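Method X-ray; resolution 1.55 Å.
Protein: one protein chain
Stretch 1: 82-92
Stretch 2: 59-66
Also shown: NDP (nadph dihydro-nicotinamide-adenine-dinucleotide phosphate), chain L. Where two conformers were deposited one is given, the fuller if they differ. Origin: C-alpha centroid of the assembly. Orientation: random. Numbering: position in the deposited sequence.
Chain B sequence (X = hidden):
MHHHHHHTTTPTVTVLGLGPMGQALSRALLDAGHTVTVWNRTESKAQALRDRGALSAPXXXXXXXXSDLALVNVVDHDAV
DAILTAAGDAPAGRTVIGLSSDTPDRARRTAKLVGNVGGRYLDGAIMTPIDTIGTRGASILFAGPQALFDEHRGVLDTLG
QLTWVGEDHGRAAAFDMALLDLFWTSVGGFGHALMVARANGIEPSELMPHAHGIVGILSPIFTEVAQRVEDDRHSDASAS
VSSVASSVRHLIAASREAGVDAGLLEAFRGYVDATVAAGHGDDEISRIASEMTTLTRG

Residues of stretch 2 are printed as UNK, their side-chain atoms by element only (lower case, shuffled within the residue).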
# COMPACT_ATOMS: atom_id res chain seq x y z
N ALA B 82 7.15 -26.62 -18.83
CA ALA B 82 8.38 -27.17 -19.47
C ALA B 82 9.00 -28.24 -18.54
O ALA B 82 9.50 -29.33 -19.03
CB ALA B 82 9.36 -26.09 -19.77
N ILE B 83 9.01 -28.03 -17.23
CA ILE B 83 9.54 -29.02 -16.28
C ILE B 83 8.64 -30.25 -16.27
O ILE B 83 9.16 -31.38 -16.32
CB ILE B 83 9.67 -28.38 -14.89
CG1 ILE B 83 10.75 -27.32 -14.91
CG2 ILE B 83 9.86 -29.42 -13.80
CD1 ILE B 83 10.65 -26.37 -13.68
N LEU B 84 7.34 -30.11 -16.23
CA LEU B 84 6.43 -31.26 -16.19
C LEU B 84 6.54 -32.00 -17.54
O LEU B 84 6.53 -33.25 -17.48
CB LEU B 84 5.02 -30.77 -15.92
CG LEU B 84 4.82 -30.23 -14.52
CD1 LEU B 84 3.40 -29.64 -14.43
CD2 LEU B 84 5.04 -31.28 -13.44
N THR B 85 6.67 -31.31 -18.67
CA THR B 85 6.87 -31.98 -20.00
C THR B 85 8.14 -32.85 -19.88
O THR B 85 8.07 -34.06 -20.33
CB THR B 85 6.93 -31.01 -21.16
OG1 THR B 85 5.67 -30.32 -21.11
CG2 THR B 85 7.17 -31.74 -22.47
N ALA B 86 9.26 -32.31 -19.41
CA ALA B 86 10.53 -33.05 -19.23
C ALA B 86 10.31 -34.24 -18.31
O ALA B 86 11.03 -35.31 -18.51
CB ALA B 86 11.65 -32.19 -18.76
N ALA B 87 9.42 -34.17 -17.30
CA ALA B 87 9.20 -35.26 -16.33
C ALA B 87 8.43 -36.44 -16.92
O ALA B 87 8.42 -37.49 -16.29
CB ALA B 87 8.49 -34.75 -15.12
N GLY B 88 7.78 -36.25 -18.05
CA GLY B 88 7.01 -37.29 -18.76
C GLY B 88 6.02 -37.98 -17.84
O GLY B 88 5.15 -37.29 -17.24
N ASP B 89 6.11 -39.30 -17.65
CA ASP B 89 5.09 -40.06 -16.87
C ASP B 89 5.45 -40.14 -15.39
O ASP B 89 4.70 -40.77 -14.63
CB ASP B 89 4.94 -41.48 -17.45
CG ASP B 89 4.40 -41.42 -18.86
OD1 ASP B 89 3.39 -40.70 -19.07
OD2 ASP B 89 5.00 -42.15 -19.75
N ALA B 90 6.53 -39.47 -14.94
CA ALA B 90 6.97 -39.52 -13.52
C ALA B 90 5.87 -39.09 -12.58
O ALA B 90 5.78 -39.64 -11.47
CB ALA B 90 8.23 -38.74 -13.26
N PRO B 91 5.01 -38.09 -12.92
CA PRO B 91 3.95 -37.77 -11.98
C PRO B 91 2.85 -38.79 -11.73
O PRO B 91 2.02 -38.63 -10.88
CB PRO B 91 3.33 -36.49 -12.53
CG PRO B 91 4.37 -35.92 -13.45
CD PRO B 91 5.04 -37.15 -14.05
N ALA B 92 2.86 -39.92 -12.51
CA ALA B 92 1.75 -40.87 -12.41
C ALA B 92 1.60 -41.35 -10.96
O ALA B 92 2.63 -41.81 -10.39
CB ALA B 92 2.00 -42.06 -13.37
N UNK B 59 17.37 -35.05 -13.04
CA UNK B 59 16.36 -34.68 -14.05
C UNK B 59 15.05 -34.43 -13.31
O UNK B 59 14.83 -34.97 -12.21
c UNK B 59 17.43 -36.14 -15.80
c UNK B 59 16.13 -35.79 -15.08
o UNK B 59 15.53 -36.91 -14.46
N UNK B 60 14.10 -33.67 -13.91
CA UNK B 60 12.75 -33.59 -13.34
C UNK B 60 12.04 -34.91 -13.17
O UNK B 60 11.41 -35.16 -12.18
c UNK B 60 11.96 -32.75 -14.31
c UNK B 60 13.03 -31.95 -14.97
c UNK B 60 14.27 -32.82 -15.10
N UNK B 61 12.17 -35.88 -14.11
CA UNK B 61 11.54 -37.19 -13.93
C UNK B 61 12.09 -37.91 -12.70
O UNK B 61 11.34 -38.45 -11.93
c UNK B 61 11.80 -38.02 -15.18
N UNK B 62 13.40 -37.95 -12.54
CA UNK B 62 13.99 -38.63 -11.38
C UNK B 62 13.63 -37.91 -10.07
O UNK B 62 13.32 -38.60 -9.09
c UNK B 62 15.49 -38.73 -11.51
N UNK B 63 13.55 -36.60 -10.13
CA UNK B 63 13.16 -35.81 -8.93
C UNK B 63 11.73 -36.17 -8.52
O UNK B 63 11.50 -36.42 -7.35
c UNK B 63 13.36 -34.36 -9.24
N UNK B 64 10.80 -36.10 -9.45
CA UNK B 64 9.37 -36.36 -9.15
C UNK B 64 9.19 -37.83 -8.73
O UNK B 64 8.52 -38.15 -7.76
c UNK B 64 8.50 -35.91 -10.32
c UNK B 64 7.10 -36.46 -10.17
c UNK B 64 8.53 -34.38 -10.36
c UNK B 64 7.87 -33.81 -11.53
N UNK B 65 9.91 -38.75 -9.42
CA UNK B 65 9.74 -40.17 -9.05
C UNK B 65 10.26 -40.50 -7.68
O UNK B 65 9.85 -41.56 -7.13
c UNK B 65 10.46 -41.02 -10.10
N UNK B 66 11.07 -39.65 -7.05
CA UNK B 66 11.65 -39.90 -5.73
C UNK B 66 10.63 -39.74 -4.60
O UNK B 66 10.88 -40.22 -3.48
c UNK B 66 12.81 -39.02 -5.52
PA NDP L . 11.97 -16.63 -9.69
O1A NDP L . 10.53 -16.23 -9.83
O2A NDP L . 13.05 -15.65 -10.02
O5B NDP L . 12.19 -17.99 -10.47
C5B NDP L . 13.53 -18.53 -10.47
C4B NDP L . 13.43 -20.03 -10.59
O4B NDP L . 12.75 -20.41 -11.82
C3B NDP L . 14.82 -20.69 -10.66
O3B NDP L . 14.80 -21.98 -10.07
C2B NDP L . 15.01 -20.78 -12.16
O2B NDP L . 15.93 -21.75 -12.65
C1B NDP L . 13.62 -21.26 -12.54
N9A NDP L . 13.31 -21.15 -13.96
C8A NDP L . 13.12 -20.00 -14.70
N7A NDP L . 12.83 -20.26 -15.96
C5A NDP L . 12.84 -21.64 -16.06
C6A NDP L . 12.66 -22.55 -17.14
N6A NDP L . 12.31 -22.18 -18.37
N1A NDP L . 12.78 -23.86 -16.86
C2A NDP L . 13.08 -24.26 -15.62
N3A NDP L . 13.30 -23.50 -14.54
C4A NDP L . 13.18 -22.20 -14.83
O3 NDP L . 12.33 -17.14 -8.21
PN NDP L . 11.75 -17.10 -6.76
O1N NDP L . 12.37 -18.20 -6.02
O2N NDP L . 11.90 -15.73 -6.22
O5D NDP L . 10.17 -17.32 -6.92
C5D NDP L . 9.65 -18.57 -7.37
C4D NDP L . 8.15 -18.40 -7.45
O4D NDP L . 7.66 -18.15 -6.11
C3D NDP L . 7.64 -17.26 -8.34
O3D NDP L . 6.50 -17.63 -9.11
C2D NDP L . 7.26 -16.20 -7.32
O2D NDP L . 6.25 -15.28 -7.74
C1D NDP L . 6.83 -16.99 -6.12
N1N NDP L . 7.01 -16.29 -4.83
C2N NDP L . 8.24 -15.78 -4.50
C3N NDP L . 8.42 -15.06 -3.36
C7N NDP L . 9.73 -14.49 -2.98
O7N NDP L . 9.74 -13.80 -1.94
N7N NDP L . 10.83 -14.72 -3.68
C4N NDP L . 7.30 -14.78 -2.49
C5N NDP L . 6.04 -15.39 -2.86
C6N NDP L . 5.92 -16.13 -3.94
P2B NDP L . 17.51 -21.34 -12.65
O1X NDP L . 18.15 -22.44 -13.55
O2X NDP L . 17.59 -19.97 -13.32
O3X NDP L . 18.03 -21.30 -11.27
O HOH W 1 13.28 -35.57 -16.96

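Position 59 carries three side-chain atoms, two carbons and one oxygen, with the first carbon bonded to both of the others. They stay clear of stretch 1. A beta-branched side chain with one hydroxyl is threonine. The chi1 of Thr-59, 67° (p), places its OG1 to accept from the backbone N of position 62 at 3.1 Å, with an N-H...O angle of 168°; this is a capping bond at the N-cap of the helix that follows.

Position 60 has three carbons that close a ring onto its own backbone N. Its CA-to-CB bond points toward stretch 1, and its CB lies 3.7 Å from Ile-83 O and 4.0 Å from Ile-83 CG2. Farther round the ring, the next carbon meets Ala-86 CB at 4.0 Å. A ring closed onto the backbone N defines proline, and the ring carbon facing Ala-86 is Pro-60 CG. The pucker is C-gamma exo. In the first turn of a helix the missing amide hydrogen of proline costs no helical hydrogen bond.

Position 61 has a single side-chain carbon. This CB sits 3.6 Å from Ala-87 O and 4.1 Å from Ala-90 CB, and the CA of position 61 is 3.9 Å from the CA of Ala-87, so the backbones come very close here. One carbon alone means alanine. The amide N of Ala-61 donates to water 1 at 3.1 Å, and the same water donates to Ala-86 O at 2.7 Å.

Position 62 again shows one carbon, its CB pointing away from stretch 1 and making no contact with it, so it is alanine. Position 63 also has one carbon, which points sideways and touches nothing on stretch 1; it is alanine too.

Position 64 has four carbons, forked at the first, with one arm of one carbon and the other of two. The end of the longer arm lies 3.8 Å from Ala-87 CB and 4.2 Å from Leu-84 CD2. The shorter arm's carbon is 3.7 Å from Ala-90 O and 4.3 Å from Pro-91 CG. This branching is that of isoleucine, so the two arm ends are Ile-64 CD1 and Ile-64 CG2. Chi1 is -70° (m) and chi2 is 172° (t).

Position 65 has one carbon, a CB that makes a marginal contact, 4.5 Å from Ala-90 CB; it is alanine. Position 66 has one carbon, out of reach of stretch 1, and is alanine as well.

The two helices run almost perpendicular, at 84°, with axes 8.5 Å apart at closest approach. No direct hydrogen bond joins the stretches; the contact, burying 366 Å² in total, is mainly apolar, supplemented by the water bridge. Pro-60 and Ile-64, one helical turn apart, both point toward stretch 1 and both touch Ala-87 CB. A type II' turn from Ala-87 to Ala-90, with Gly-88 at its second position and positive phi, brings Ala-90 back against stretch 2, where Ala-90 CB approaches Ala-61 O to 3.4 Å and packs 4.0 Å from Ile-64 CG2.

Stretch 2, residues 59-66: TPAAAIAA
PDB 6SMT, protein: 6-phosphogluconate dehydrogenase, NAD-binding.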